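Local coordinates for protein succinylglutamate desuccinylase/aspartoacylase (Ruegeria sp. TM1040, PDB 3NA6) that probably hydrolyses the amide bond of an N-acylated amino acid, such as a succinylated or acetylated one, at residues A141-G147 with L206-G212; P155-I161 with A180-L186; Q176-A180 with K227-V232. One frame throughout, in Å; residues are numbered along the deposited sequence. Where two conformers were deposited one is given.

Contact 1: residues A141-G147 with L206-G212; sequences AVDFHSG and LVTTELG
Val-142 and Val-207, both with chi1 t, form the apolar centre, CG1 to CG1 3.8 Å; Ala-174 and Phe-178 of helix 165-178 cover Val-207, and Val-232 of helix 219-235 covers Val-142. The Phe-144 ring (chi1 m) brings CD1 to 3.9 Å from CD1 of Leu-211. On the other face, Ala-141 CB lies 4.3 Å from Leu-206 CD1. The extended strands 141-143 and 206-210 run parallel, 4.8 Å apart at 11°, pairing Ala-141 with Leu-206 and Val-142 with Val-207. Val-207 N donates to Ala-141 O (2.9 Å) and its O accepts from Asp-143 N (3.0 Å). These are central strands of the mixed sheet of a zinc-exopeptidase-like catalytic domain; beyond Asp-143, where the first ends, the two segments stay joined. His-145 O receives Thr-209 OG1 (chi1 p, 2.9 Å) and Leu-211 N (3.0 Å). Gly-147 N reaches Gly-212 O at 2.9 Å; at the phi/psi of Gly-212, 151°/-126°, a beta carbon would jam against the preceding carbonyl O. His-145 (chi1 m) gives NE2 to Asp-143 OD2 at 2.8 Å, while Asp-143 OD1 takes Thr-55. A water bridges Asp-143 OD2 (2.5 Å) and Thr-208 OG1 (2.9 Å). His-145, His-59 and Glu-62 face a possible empty metal site.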
ATOM      1  N   ALA A 141       3.427 -39.861   2.181  1.00 21.89           N
ATOM      2  CA  ALA A 141       3.397 -38.464   1.719  1.00 22.29           C
ATOM      3  C   ALA A 141       4.785 -38.023   1.252  1.00 21.65           C
ATOM      4  O   ALA A 141       5.789 -38.386   1.850  1.00 19.90           O
ATOM      5  CB  ALA A 141       2.909 -37.517   2.819  1.00 21.04           C
ATOM      6  N   VAL A 142       4.807 -37.204   0.206  1.00 22.80           N
ATOM      7  CA  VAL A 142       6.012 -36.529  -0.282  1.00 20.64           C
ATOM      8  C   VAL A 142       5.718 -35.051  -0.338  1.00 21.86           C
ATOM      9  O   VAL A 142       4.784 -34.633  -1.025  1.00 23.66           O
ATOM     10  CB  VAL A 142       6.471 -37.025  -1.679  1.00 23.69           C
ATOM     11  CG1 VAL A 142       7.797 -36.358  -2.046  1.00 22.52           C
ATOM     12  CG2 VAL A 142       6.605 -38.523  -1.684  1.00 24.27           C
ATOM     13  N   ASP A 143       6.462 -34.283   0.466  1.00 21.82           N
ATOM     14  CA  ASP A 143       6.299 -32.843   0.602  1.00 21.05           C
ATOM     15  C   ASP A 143       7.607 -32.111   0.267  1.00 22.07           C
ATOM     16  O   ASP A 143       8.565 -32.158   1.033  1.00 23.29           O
ATOM     17  CB  ASP A 143       5.839 -32.474   2.031  1.00 19.77           C
ATOM     18  CG  ASP A 143       5.430 -30.997   2.172  1.00 23.43           C
ATOM     19  OD1 ASP A 143       4.672 -30.443   1.338  1.00 20.95           O
ATOM     20  OD2 ASP A 143       5.883 -30.374   3.143  1.00 27.19           O
ATOM     21  N   PHE A 144       7.612 -31.414  -0.866  1.00 21.96           N
ATOM     22  CA  PHE A 144       8.802 -30.767  -1.414  1.00 21.56           C
ATOM     23  C   PHE A 144       8.988 -29.405  -0.789  1.00 21.11           C
ATOM     24  O   PHE A 144       8.029 -28.635  -0.679  1.00 22.56           O
ATOM     25  CB  PHE A 144       8.658 -30.545  -2.935  1.00 22.81           C
ATOM     26  CG  PHE A 144       8.809 -31.786  -3.756  1.00 20.43           C
ATOM     27  CD1 PHE A 144      10.040 -32.177  -4.212  1.00 24.20           C
ATOM     28  CD2 PHE A 144       7.704 -32.565  -4.092  1.00 25.77           C
ATOM     29  CE1 PHE A 144      10.184 -33.295  -5.008  1.00 23.79           C
ATOM     30  CE2 PHE A 144       7.840 -33.688  -4.860  1.00 25.61           C
ATOM     31  CZ  PHE A 144       9.088 -34.057  -5.331  1.00 21.72           C
ATOM     32  N   HIS A 145      10.214 -29.126  -0.374  1.00 21.36           N
ATOM     33  CA  HIS A 145      10.634 -27.790  -0.012  1.00 20.07           C
ATOM     34  C   HIS A 145      11.924 -27.392  -0.704  1.00 22.04           C
ATOM     35  O   HIS A 145      12.687 -28.229  -1.166  1.00 23.74           O
ATOM     36  CB  HIS A 145      10.846 -27.650   1.489  1.00 20.45           C
ATOM     37  CG  HIS A 145       9.583 -27.706   2.282  1.00 26.12           C
ATOM     38  ND1 HIS A 145       9.006 -26.592   2.845  1.00 28.28           N
ATOM     39  CD2 HIS A 145       8.781 -28.751   2.604  1.00 34.49           C
ATOM     40  CE1 HIS A 145       7.897 -26.942   3.471  1.00 32.04           C
ATOM     41  NE2 HIS A 145       7.738 -28.246   3.339  1.00 28.15           N
ATOM     42  N   SER A 146      12.120 -26.080  -0.759  1.00 21.24           N
ATOM     43  CA  SER A 146      13.362 -25.429  -1.188  1.00 23.52           C
ATOM     44  C   SER A 146      13.538 -24.197  -0.281  1.00 24.04           C
ATOM     45  O   SER A 146      12.684 -23.932   0.573  1.00 21.97           O
ATOM     46  CB  SER A 146      13.277 -25.059  -2.669  1.00 23.08           C
ATOM     47  OG  SER A 146      12.983 -26.259  -3.387  1.00 28.77           O
ATOM     48  N   GLY A 147      14.653 -23.486  -0.412  1.00 22.06           N
ATOM     49  CA  GLY A 147      14.935 -22.379   0.482  1.00 21.92           C
ATOM     50  C   GLY A 147      13.968 -21.213   0.452  1.00 21.38           C
ATOM     51  O   GLY A 147      13.757 -20.556   1.465  1.00 21.23           O
ATOM     52  N   LEU A 206       7.040 -40.234   5.542  1.00 22.69           N
ATOM     53  CA  LEU A 206       7.104 -38.917   4.977  1.00 23.49           C
ATOM     54  C   LEU A 206       8.462 -38.775   4.282  1.00 27.48           C
ATOM     55  O   LEU A 206       9.489 -39.144   4.857  1.00 26.27           O
ATOM     56  CB  LEU A 206       6.968 -37.827   6.055  1.00 25.62           C
ATOM     57  CG  LEU A 206       7.340 -36.450   5.462  1.00 31.32           C
ATOM     58  CD1 LEU A 206       6.086 -35.695   4.987  1.00 22.54           C
ATOM     59  CD2 LEU A 206       8.208 -35.661   6.407  1.00 32.07           C
ATOM     60  N   VAL A 207       8.445 -38.244   3.056  1.00 26.56           N
ATOM     61  CA  VAL A 207       9.663 -37.908   2.295  1.00 26.54           C
ATOM     62  C   VAL A 207       9.660 -36.396   2.150  1.00 24.60           C
ATOM     63  O   VAL A 207       8.642 -35.794   1.775  1.00 19.73           O
ATOM     64  CB  VAL A 207       9.625 -38.618   0.908  1.00 24.51           C
ATOM     65  CG1 VAL A 207      10.604 -38.008  -0.077  1.00 21.92           C
ATOM     66  CG2 VAL A 207       9.853 -40.098   1.099  1.00 32.20           C
ATOM     67  N   THR A 208      10.744 -35.758   2.548  1.00 24.76           N
ATOM     68  CA  THR A 208      10.835 -34.316   2.452  1.00 25.08           C
ATOM     69  C   THR A 208      12.189 -33.915   1.887  1.00 25.12           C
ATOM     70  O   THR A 208      13.135 -34.710   1.861  1.00 25.65           O
ATOM     71  CB  THR A 208      10.490 -33.589   3.782  1.00 29.13           C
ATOM     72  OG1 THR A 208      10.354 -32.177   3.544  1.00 25.45           O
ATOM     73  CG2 THR A 208      11.531 -33.838   4.876  1.00 25.17           C
ATOM     74  N   THR A 209      12.259 -32.688   1.389  1.00 26.34           N
ATOM     75  CA  THR A 209      13.460 -32.178   0.749  1.00 26.02           C
ATOM     76  C   THR A 209      13.812 -30.720   1.100  1.00 27.39           C
ATOM     77  O   THR A 209      12.997 -29.946   1.666  1.00 29.42           O
ATOM     78  CB  THR A 209      13.247 -32.157  -0.751  1.00 27.84           C
ATOM     79  OG1 THR A 209      12.294 -31.135  -1.055  1.00 27.29           O
ATOM     80  CG2 THR A 209      12.727 -33.464  -1.290  1.00 22.31           C
ATOM     81  N   GLU A 210      15.019 -30.338   0.707  1.00 26.37           N
ATOM     82  CA  GLU A 210      15.372 -28.927   0.450  1.00 26.62           C
ATOM     83  C   GLU A 210      16.185 -28.939  -0.832  1.00 25.33           C
ATOM     84  O   GLU A 210      17.322 -29.366  -0.797  1.00 22.84           O
ATOM     85  CB  GLU A 210      16.221 -28.337   1.584  1.00 28.68           C
ATOM     86  CG  GLU A 210      15.476 -28.113   2.906  1.00 40.02           C
ATOM     87  CD  GLU A 210      14.528 -26.923   2.876  1.00 43.43           C
ATOM     88  OE1 GLU A 210      14.415 -26.268   1.826  1.00 44.22           O
ATOM     89  OE2 GLU A 210      13.906 -26.633   3.911  1.00 45.49           O
ATOM     90  N   LEU A 211      15.614 -28.524  -1.965  1.00 24.24           N
ATOM     91  CA  LEU A 211      16.266 -28.770  -3.261  1.00 22.88           C
ATOM     92  C   LEU A 211      16.928 -27.566  -3.920  1.00 27.27           C
ATOM     93  O   LEU A 211      17.357 -27.657  -5.067  1.00 32.28           O
ATOM     94  CB  LEU A 211      15.291 -29.398  -4.251  1.00 25.14           C
ATOM     95  CG  LEU A 211      14.737 -30.765  -3.854  1.00 21.09           C
ATOM     96  CD1 LEU A 211      13.743 -31.212  -4.929  1.00 20.34           C
ATOM     97  CD2 LEU A 211      15.851 -31.765  -3.612  1.00 26.15           C
ATOM     98  N   GLY A 212      17.091 -26.478  -3.194  1.00 23.27           N
ATOM     99  CA  GLY A 212      17.823 -25.323  -3.701  1.00 23.86           C
ATOM    100  C   GLY A 212      17.225 -24.118  -3.024  1.00 22.98           C
ATOM    101  O   GLY A 212      17.099 -24.085  -1.790  1.00 20.09           O
TER
HETATM  102  O   HOH W   1       7.815 -31.200   4.518  1.00 29.70           O

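Contact 2: residues P155-I161 with A180-L186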
ATOM      1  N   PRO A 155      21.264 -29.440  -2.402  1.00 22.17           N
ATOM      2  CA  PRO A 155      20.005 -30.171  -2.602  1.00 21.33           C
ATOM      3  C   PRO A 155      19.966 -31.478  -1.851  1.00 21.78           C
ATOM      4  O   PRO A 155      20.692 -32.406  -2.219  1.00 23.29           O
ATOM      5  CB  PRO A 155      19.951 -30.375  -4.103  1.00 21.10           C
ATOM      6  CG  PRO A 155      21.450 -30.391  -4.541  1.00 24.36           C
ATOM      7  CD  PRO A 155      22.115 -29.420  -3.610  1.00 24.31           C
ATOM      8  N   PHE A 156      19.168 -31.541  -0.772  1.00 22.95           N
ATOM      9  CA  PHE A 156      19.064 -32.786   0.014  1.00 25.58           C
ATOM     10  C   PHE A 156      17.654 -33.364   0.133  1.00 24.74           C
ATOM     11  O   PHE A 156      16.645 -32.658   0.026  1.00 23.03           O
ATOM     12  CB  PHE A 156      19.764 -32.688   1.395  1.00 26.96           C
ATOM     13  CG  PHE A 156      19.151 -31.714   2.339  1.00 24.88           C
ATOM     14  CD1 PHE A 156      18.046 -32.058   3.096  1.00 30.57           C
ATOM     15  CD2 PHE A 156      19.688 -30.451   2.501  1.00 32.74           C
ATOM     16  CE1 PHE A 156      17.487 -31.139   4.003  1.00 31.44           C
ATOM     17  CE2 PHE A 156      19.132 -29.547   3.396  1.00 30.14           C
ATOM     18  CZ  PHE A 156      18.032 -29.897   4.141  1.00 28.30           C
ATOM     19  N   ALA A 157      17.598 -34.673   0.321  1.00 26.19           N
ATOM     20  CA  ALA A 157      16.386 -35.328   0.838  1.00 25.71           C
ATOM     21  C   ALA A 157      16.634 -35.580   2.329  1.00 27.18           C
ATOM     22  O   ALA A 157      17.779 -35.909   2.720  1.00 27.38           O
ATOM     23  CB  ALA A 157      16.155 -36.622   0.110  1.00 25.92           C
ATOM     24  N   ALA A 158      15.582 -35.446   3.144  1.00 25.12           N
ATOM     25  CA  ALA A 158      15.682 -35.562   4.595  1.00 25.43           C
ATOM     26  C   ALA A 158      14.696 -36.579   5.156  1.00 26.73           C
ATOM     27  O   ALA A 158      13.559 -36.664   4.696  1.00 28.55           O
ATOM     28  CB  ALA A 158      15.465 -34.221   5.268  1.00 23.97           C
ATOM     29  N   ALA A 159      15.172 -37.335   6.141  1.00 27.85           N
ATOM     30  CA  ALA A 159      14.381 -38.272   6.952  1.00 28.95           C
ATOM     31  C   ALA A 159      14.551 -37.879   8.425  1.00 32.02           C
ATOM     32  O   ALA A 159      15.646 -37.406   8.830  1.00 30.40           O
ATOM     33  CB  ALA A 159      14.929 -39.714   6.758  1.00 28.81           C
ATOM     34  N   HIS A 160      13.525 -38.133   9.236  1.00 27.68           N
ATOM     35  CA  HIS A 160      13.524 -37.667  10.606  1.00 26.94           C
ATOM     36  C   HIS A 160      13.849 -38.746  11.625  1.00 29.50           C
ATOM     37  O   HIS A 160      13.573 -39.925  11.425  1.00 29.14           O
ATOM     38  CB  HIS A 160      12.202 -36.988  10.937  1.00 24.42           C
ATOM     39  CG  HIS A 160      11.982 -35.721  10.176  1.00 30.57           C
ATOM     40  ND1 HIS A 160      10.845 -35.481   9.426  1.00 29.70           N
ATOM     41  CD2 HIS A 160      12.784 -34.640   9.998  1.00 33.26           C
ATOM     42  CE1 HIS A 160      10.951 -34.305   8.833  1.00 40.44           C
ATOM     43  NE2 HIS A 160      12.113 -33.770   9.172  1.00 32.27           N
ATOM     44  N   ILE A 161      14.476 -38.304  12.710  1.00 28.74           N
ATOM     45  CA  ILE A 161      14.667 -39.096  13.890  1.00 27.48           C
ATOM     46  C   ILE A 161      13.343 -39.033  14.619  1.00 28.43           C
ATOM     47  O   ILE A 161      12.841 -37.933  14.943  1.00 26.94           O
ATOM     48  CB  ILE A 161      15.775 -38.526  14.774  1.00 28.14           C
ATOM     49  CG1 ILE A 161      17.134 -38.607  14.053  1.00 31.72           C
ATOM     50  CG2 ILE A 161      15.815 -39.274  16.130  1.00 26.56           C
ATOM     51  CD1 ILE A 161      17.603 -40.073  13.722  1.00 31.86           C
ATOM     52  N   ALA A 180      18.904 -37.919  -3.549  1.00 24.67           N
ATOM     53  CA  ALA A 180      19.318 -36.549  -3.877  1.00 24.72           C
ATOM     54  C   ALA A 180      20.841 -36.506  -3.772  1.00 24.19           C
ATOM     55  O   ALA A 180      21.466 -37.443  -3.243  1.00 24.18           O
ATOM     56  CB  ALA A 180      18.659 -35.522  -2.934  1.00 25.13           C
ATOM     57  N   PRO A 181      21.457 -35.455  -4.300  1.00 24.59           N
ATOM     58  CA  PRO A 181      22.924 -35.424  -4.227  1.00 25.26           C
ATOM     59  C   PRO A 181      23.434 -35.336  -2.792  1.00 26.61           C
ATOM     60  O   PRO A 181      24.568 -35.708  -2.533  1.00 27.78           O
ATOM     61  CB  PRO A 181      23.294 -34.161  -5.027  1.00 26.07           C
ATOM     62  CG  PRO A 181      22.148 -33.988  -5.977  1.00 24.95           C
ATOM     63  CD  PRO A 181      20.928 -34.401  -5.178  1.00 23.33           C
ATOM     64  N   TYR A 182      22.610 -34.845  -1.870  1.00 25.78           N
ATOM     65  CA  TYR A 182      22.922 -34.921  -0.439  1.00 24.02           C
ATOM     66  C   TYR A 182      21.786 -35.636   0.296  1.00 26.32           C
ATOM     67  O   TYR A 182      20.629 -35.583  -0.122  1.00 24.11           O
ATOM     68  CB  TYR A 182      23.162 -33.542   0.200  1.00 23.68           C
ATOM     69  CG  TYR A 182      24.391 -32.845  -0.281  1.00 25.29           C
ATOM     70  CD1 TYR A 182      24.394 -32.193  -1.502  1.00 25.91           C
ATOM     71  CD2 TYR A 182      25.553 -32.832   0.480  1.00 31.81           C
ATOM     72  CE1 TYR A 182      25.499 -31.548  -1.958  1.00 25.08           C
ATOM     73  CE2 TYR A 182      26.671 -32.180   0.031  1.00 30.19           C
ATOM     74  CZ  TYR A 182      26.640 -31.550  -1.196  1.00 31.65           C
ATOM     75  OH  TYR A 182      27.743 -30.891  -1.665  1.00 29.91           O
ATOM     76  N   SER A 183      22.159 -36.319   1.366  1.00 25.46           N
ATOM     77  CA  SER A 183      21.250 -37.110   2.197  1.00 28.04           C
ATOM     78  C   SER A 183      21.435 -36.699   3.642  1.00 27.52           C
ATOM     79  O   SER A 183      22.573 -36.522   4.091  1.00 29.52           O
ATOM     80  CB  SER A 183      21.579 -38.596   2.057  1.00 27.51           C
ATOM     81  OG  SER A 183      21.184 -39.083   0.799  1.00 31.53           O
ATOM     82  N   VAL A 184      20.315 -36.545   4.345  0.50 27.79           N
ATOM     83  CA  VAL A 184      20.294 -36.165   5.757  0.50 30.02           C
ATOM     84  C   VAL A 184      19.280 -36.982   6.551  0.50 29.41           C
ATOM     85  O   VAL A 184      18.208 -37.303   6.045  0.50 29.99           O
ATOM     86  CB  VAL A 184      19.831 -34.713   5.968  0.50 29.22           C
ATOM     87  CG1 VAL A 184      20.369 -34.219   7.303  0.50 31.71           C
ATOM     88  CG2 VAL A 184      20.242 -33.813   4.815  0.50 29.68           C
ATOM     89  N   GLN A 185      19.625 -37.306   7.791  1.00 29.89           N
ATOM     90  CA  GLN A 185      18.659 -37.771   8.778  1.00 29.86           C
ATOM     91  C   GLN A 185      18.872 -36.898  10.016  1.00 32.82           C
ATOM     92  O   GLN A 185      19.986 -36.865  10.563  1.00 34.90           O
ATOM     93  CB  GLN A 185      18.920 -39.218   9.151  1.00 30.72           C
ATOM     94  CG  GLN A 185      17.855 -39.810  10.052  1.00 32.60           C
ATOM     95  CD  GLN A 185      18.127 -41.251  10.394  1.00 33.37           C
ATOM     96  OE1 GLN A 185      19.245 -41.605  10.730  1.00 35.40           O
ATOM     97  NE2 GLN A 185      17.091 -42.091  10.330  1.00 29.63           N
ATOM     98  N   LEU A 186      17.808 -36.241  10.475  1.00 32.59           N
ATOM     99  CA  LEU A 186      17.903 -35.247  11.542  1.00 33.61           C
ATOM    100  C   LEU A 186      16.677 -35.256  12.466  1.00 34.70           C
ATOM    101  O   LEU A 186      15.563 -35.543  12.035  1.00 30.78           O
ATOM    102  CB  LEU A 186      18.004 -33.866  10.903  1.00 33.36           C
ATOM    103  CG  LEU A 186      16.763 -33.471  10.081  1.00 35.29           C
ATOM    104  CD1 LEU A 186      15.934 -32.536  10.900  1.00 46.56           C
ATOM    105  CD2 LEU A 186      17.099 -32.795   8.775  1.00 40.68           C
TER
HETATM  106  O   HOH W   2      14.544 -41.487   9.442  1.00 23.25           O
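Six backbone hydrogen bonds hold strands 156-160 and 182-186 together in parallel. Tyr-182 N donates to Pro-155 O (3.1 Å) and Tyr-182 O accepts from Ala-157 N (3.2 Å); Val-184 uses its N and O in the same way toward Ala-157 O (3.1 Å) and Ala-159 N (3.0 Å), and Leu-186 toward Ala-159 O and Ile-161 N, each at 3.0 Å. The ladder thus advances two residues at a time, its strands 4.7 Å apart and inclined at 21°. A water at its far end links His-160 O (2.7 Å) to Gln-185 NE2 (2.8 Å). On one face Phe-156 CB meets Tyr-182 CB at 3.7 Å, Phe-156 CD1 approaches Val-184 CG2 at 3.3 Å, and Leu-186 CD2 lies 4.1 Å from Ala-158 CB. His-160 is on this face too, where its ND1 bonds to Glu-200. The opposite face carries Ala-157 and Ala-159, with Met-175 of helix 165-178 against Ala-157. Before the strands, Pro-155 CG and Pro-181 CG touch at 3.9 Å, and both prolines pack on Arg-220 and Ile-224 of helix 219-235. Helix 165-178 connects the two strands in a beta-alpha-beta crossover. Because main-chain atoms supply all the direct hydrogen bonds between the segments, the pairing itself depends little on side-chain identity, and the side chains serve to pack the two faces.

Contact 3: residues Q176-A180 with K227-V232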
ATOM      1  N   GLN A 176      16.729 -42.500   1.227  1.00 24.88           N
ATOM      2  CA  GLN A 176      17.766 -43.079   0.388  1.00 25.43           C
ATOM      3  C   GLN A 176      17.301 -43.342  -1.043  1.00 27.52           C
ATOM      4  O   GLN A 176      18.077 -43.098  -1.975  1.00 26.47           O
ATOM      5  CB  GLN A 176      18.311 -44.391   0.946  1.00 27.09           C
ATOM      6  CG  GLN A 176      19.041 -44.243   2.249  1.00 31.70           C
ATOM      7  CD  GLN A 176      19.798 -45.502   2.608  1.00 43.43           C
ATOM      8  OE1 GLN A 176      19.285 -46.627   2.496  1.00 49.11           O
ATOM      9  NE2 GLN A 176      21.025 -45.322   3.035  1.00 48.36           N
ATOM     10  N   ALA A 177      16.084 -43.878  -1.221  1.00 24.67           N
ATOM     11  CA  ALA A 177      15.568 -44.127  -2.572  1.00 26.09           C
ATOM     12  C   ALA A 177      15.495 -42.821  -3.373  1.00 24.98           C
ATOM     13  O   ALA A 177      15.772 -42.825  -4.561  1.00 23.67           O
ATOM     14  CB  ALA A 177      14.182 -44.771  -2.539  1.00 24.76           C
ATOM     15  N   PHE A 178      15.073 -41.732  -2.723  1.00 23.79           N
ATOM     16  CA  PHE A 178      14.978 -40.414  -3.395  1.00 24.96           C
ATOM     17  C   PHE A 178      16.305 -40.086  -4.056  1.00 23.49           C
ATOM     18  O   PHE A 178      16.346 -39.630  -5.200  1.00 24.44           O
ATOM     19  CB  PHE A 178      14.603 -39.301  -2.398  1.00 23.00           C
ATOM     20  CG  PHE A 178      14.172 -37.998  -3.058  1.00 21.20           C
ATOM     21  CD1 PHE A 178      15.114 -37.076  -3.481  1.00 26.47           C
ATOM     22  CD2 PHE A 178      12.821 -37.690  -3.221  1.00 22.86           C
ATOM     23  CE1 PHE A 178      14.717 -35.867  -4.078  1.00 18.26           C
ATOM     24  CE2 PHE A 178      12.413 -36.509  -3.810  1.00 23.68           C
ATOM     25  CZ  PHE A 178      13.372 -35.577  -4.240  1.00 24.37           C
ATOM     26  N   ASN A 179      17.387 -40.350  -3.325  1.00 24.37           N
ATOM     27  CA  ASN A 179      18.747 -40.308  -3.855  1.00 23.99           C
ATOM     28  C   ASN A 179      19.145 -38.923  -4.382  1.00 23.99           C
ATOM     29  O   ASN A 179      19.668 -38.758  -5.509  1.00 20.98           O
ATOM     30  CB  ASN A 179      18.931 -41.412  -4.900  1.00 24.31           C
ATOM     31  CG  ASN A 179      20.366 -41.523  -5.421  1.00 26.34           C
ATOM     32  OD1 ASN A 179      20.584 -41.436  -6.627  1.00 29.13           O
ATOM     33  ND2 ASN A 179      21.336 -41.703  -4.521  1.00 26.82           N
ATOM     34  N   ALA A 180      18.904 -37.919  -3.549  1.00 24.67           N
ATOM     35  CA  ALA A 180      19.318 -36.549  -3.877  1.00 24.72           C
ATOM     36  C   ALA A 180      20.841 -36.506  -3.772  1.00 24.19           C
ATOM     37  O   ALA A 180      21.466 -37.443  -3.243  1.00 24.18           O
ATOM     38  CB  ALA A 180      18.659 -35.522  -2.934  1.00 25.13           C
ATOM     39  N   LYS A 227      13.568 -37.079 -10.534  1.00 23.08           N
ATOM     40  CA  LYS A 227      14.189 -38.385 -10.288  1.00 24.70           C
ATOM     41  C   LYS A 227      13.804 -38.889  -8.894  1.00 24.54           C
ATOM     42  O   LYS A 227      13.408 -40.048  -8.712  1.00 21.54           O
ATOM     43  CB  LYS A 227      15.707 -38.278 -10.422  1.00 26.48           C
ATOM     44  CG  LYS A 227      16.544 -39.412  -9.837  1.00 30.08           C
ATOM     45  CD  LYS A 227      18.043 -38.973  -9.695  1.00 32.60           C
ATOM     46  CE  LYS A 227      18.798 -39.810  -8.689  1.00 29.25           C
ATOM     47  NZ  LYS A 227      20.116 -39.236  -8.262  1.00 26.70           N
ATOM     48  N   GLY A 228      13.951 -38.014  -7.918  1.00 24.35           N
ATOM     49  CA  GLY A 228      13.614 -38.337  -6.535  1.00 26.93           C
ATOM     50  C   GLY A 228      12.154 -38.769  -6.422  1.00 25.27           C
ATOM     51  O   GLY A 228      11.869 -39.765  -5.779  1.00 24.31           O
ATOM     52  N   LEU A 229      11.251 -38.051  -7.091  1.00 24.14           N
ATOM     53  CA  LEU A 229       9.814 -38.357  -7.083  1.00 23.89           C
ATOM     54  C   LEU A 229       9.527 -39.700  -7.731  1.00 23.97           C
ATOM     55  O   LEU A 229       8.829 -40.554  -7.151  1.00 20.73           O
ATOM     56  CB  LEU A 229       9.036 -37.289  -7.821  1.00 25.10           C
ATOM     57  CG  LEU A 229       7.510 -37.400  -7.931  1.00 27.72           C
ATOM     58  CD1 LEU A 229       6.915 -37.591  -6.509  1.00 19.77           C
ATOM     59  CD2 LEU A 229       6.884 -36.162  -8.701  1.00 20.09           C
ATOM     60  N   ARG A 230      10.107 -39.911  -8.916  1.00 24.37           N
ATOM     61  CA  ARG A 230       9.941 -41.168  -9.599  1.00 24.93           C
ATOM     62  C   ARG A 230      10.532 -42.311  -8.764  1.00 24.77           C
ATOM     63  O   ARG A 230       9.862 -43.341  -8.557  1.00 21.88           O
ATOM     64  CB  ARG A 230      10.552 -41.120 -10.990  1.00 24.87           C
ATOM     65  CG  ARG A 230      10.304 -42.391 -11.796  1.00 31.50           C
ATOM     66  CD  ARG A 230      10.915 -42.324 -13.221  1.00 31.03           C
ATOM     67  NE  ARG A 230      10.938 -43.650 -13.841  1.00 32.83           N
ATOM     68  CZ  ARG A 230      11.903 -44.567 -13.698  1.00 43.23           C
ATOM     69  NH1 ARG A 230      13.001 -44.341 -12.973  1.00 34.34           N
ATOM     70  NH2 ARG A 230      11.764 -45.741 -14.302  1.00 54.11           N
ATOM     71  N   ASN A 231      11.759 -42.136  -8.272  1.00 22.01           N
ATOM     72  CA  ASN A 231      12.364 -43.127  -7.391  1.00 22.16           C
ATOM     73  C   ASN A 231      11.493 -43.512  -6.195  1.00 24.00           C
ATOM     74  O   ASN A 231      11.308 -44.719  -5.946  1.00 23.19           O
ATOM     75  CB  ASN A 231      13.708 -42.679  -6.858  1.00 25.46           C
ATOM     76  CG  ASN A 231      14.853 -42.818  -7.884  1.00 27.13           C
ATOM     77  OD1 ASN A 231      14.705 -43.404  -8.946  1.00 27.28           O
ATOM     78  ND2 ASN A 231      15.992 -42.254  -7.544  1.00 24.34           N
ATOM     79  N   VAL A 232      10.990 -42.528  -5.433  1.00 22.81           N
ATOM     80  CA  VAL A 232      10.198 -42.887  -4.247  1.00 23.02           C
ATOM     81  C   VAL A 232       8.880 -43.554  -4.661  1.00 22.24           C
ATOM     82  O   VAL A 232       8.416 -44.480  -3.987  1.00 23.65           O
ATOM     83  CB  VAL A 232       9.978 -41.723  -3.247  1.00 23.52           C
ATOM     84  CG1 VAL A 232      11.331 -41.198  -2.753  1.00 20.65           C
ATOM     85  CG2 VAL A 232       9.142 -40.611  -3.858  1.00 21.56           C
TER
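Phe-178, the last residue of helix 165-178, buries the most surface here, 85 Å², much of it against the bare backbone of Gly-228. Its chi1 of t swings the ring over this glycine, whose CA sits 3.3 Å from the ring centroid and only 4° off the normal, a CH-pi contact over the face. A beta carbon on Gly-228 would clash with Phe-178 CZ. The same glycine CA approaches Phe-178 O at 3.3 Å, while Val-232 CG1 packs on Phe-178 CB at 3.8 Å. Helices 165-178 and 219-235 lie on the same side of the central sheet of this alpha/beta domain, and the ring fills the space between them and Val-207 and Thr-209 of strand 205-210. Lys-227, which buries 43 Å², extends with all four chi angles t, so that its NZ reaches both Asn-179 O and Asn-179 OD1 at 2.8 Å; Asp-246 adds a salt bridge to this ammonium group, and the backbone N of Asp-246 bonds to Asn-179 OD1. Asn-179 leaves the helix with positive phi (61°), turning the chain toward strand 182-186. Ala-177, with 42 Å² buried, accepts a weak hydrogen bond at its O from Asn-231 ND2 (3.0 Å), which also serves Gln-244 O.

Contacts 1 and 2 are strand pairings in one mixed sheet, and they meet where strand 205-210 runs antiparallel to 156-160: Ala-158 N lies 2.9 Å from Thr-208 O. Each has a bridging water, but contact 1, almost wholly buried near the chain's centre, adds a direct side-chain hydrogen bond, whereas contact 2, farther out and partly exposed, has only main-chain ones. Contact 3, also buried, joins two helices on one sheet face through an aromatic ring and a lysine. Phe-178 ties all three together, its CD1 3.8 Å from Ala-157 CB and its CZ 3.7 Å from Thr-209 CG2. Ala-180 lies in contacts 2 and 3 but touches its partner segment only in contact 2.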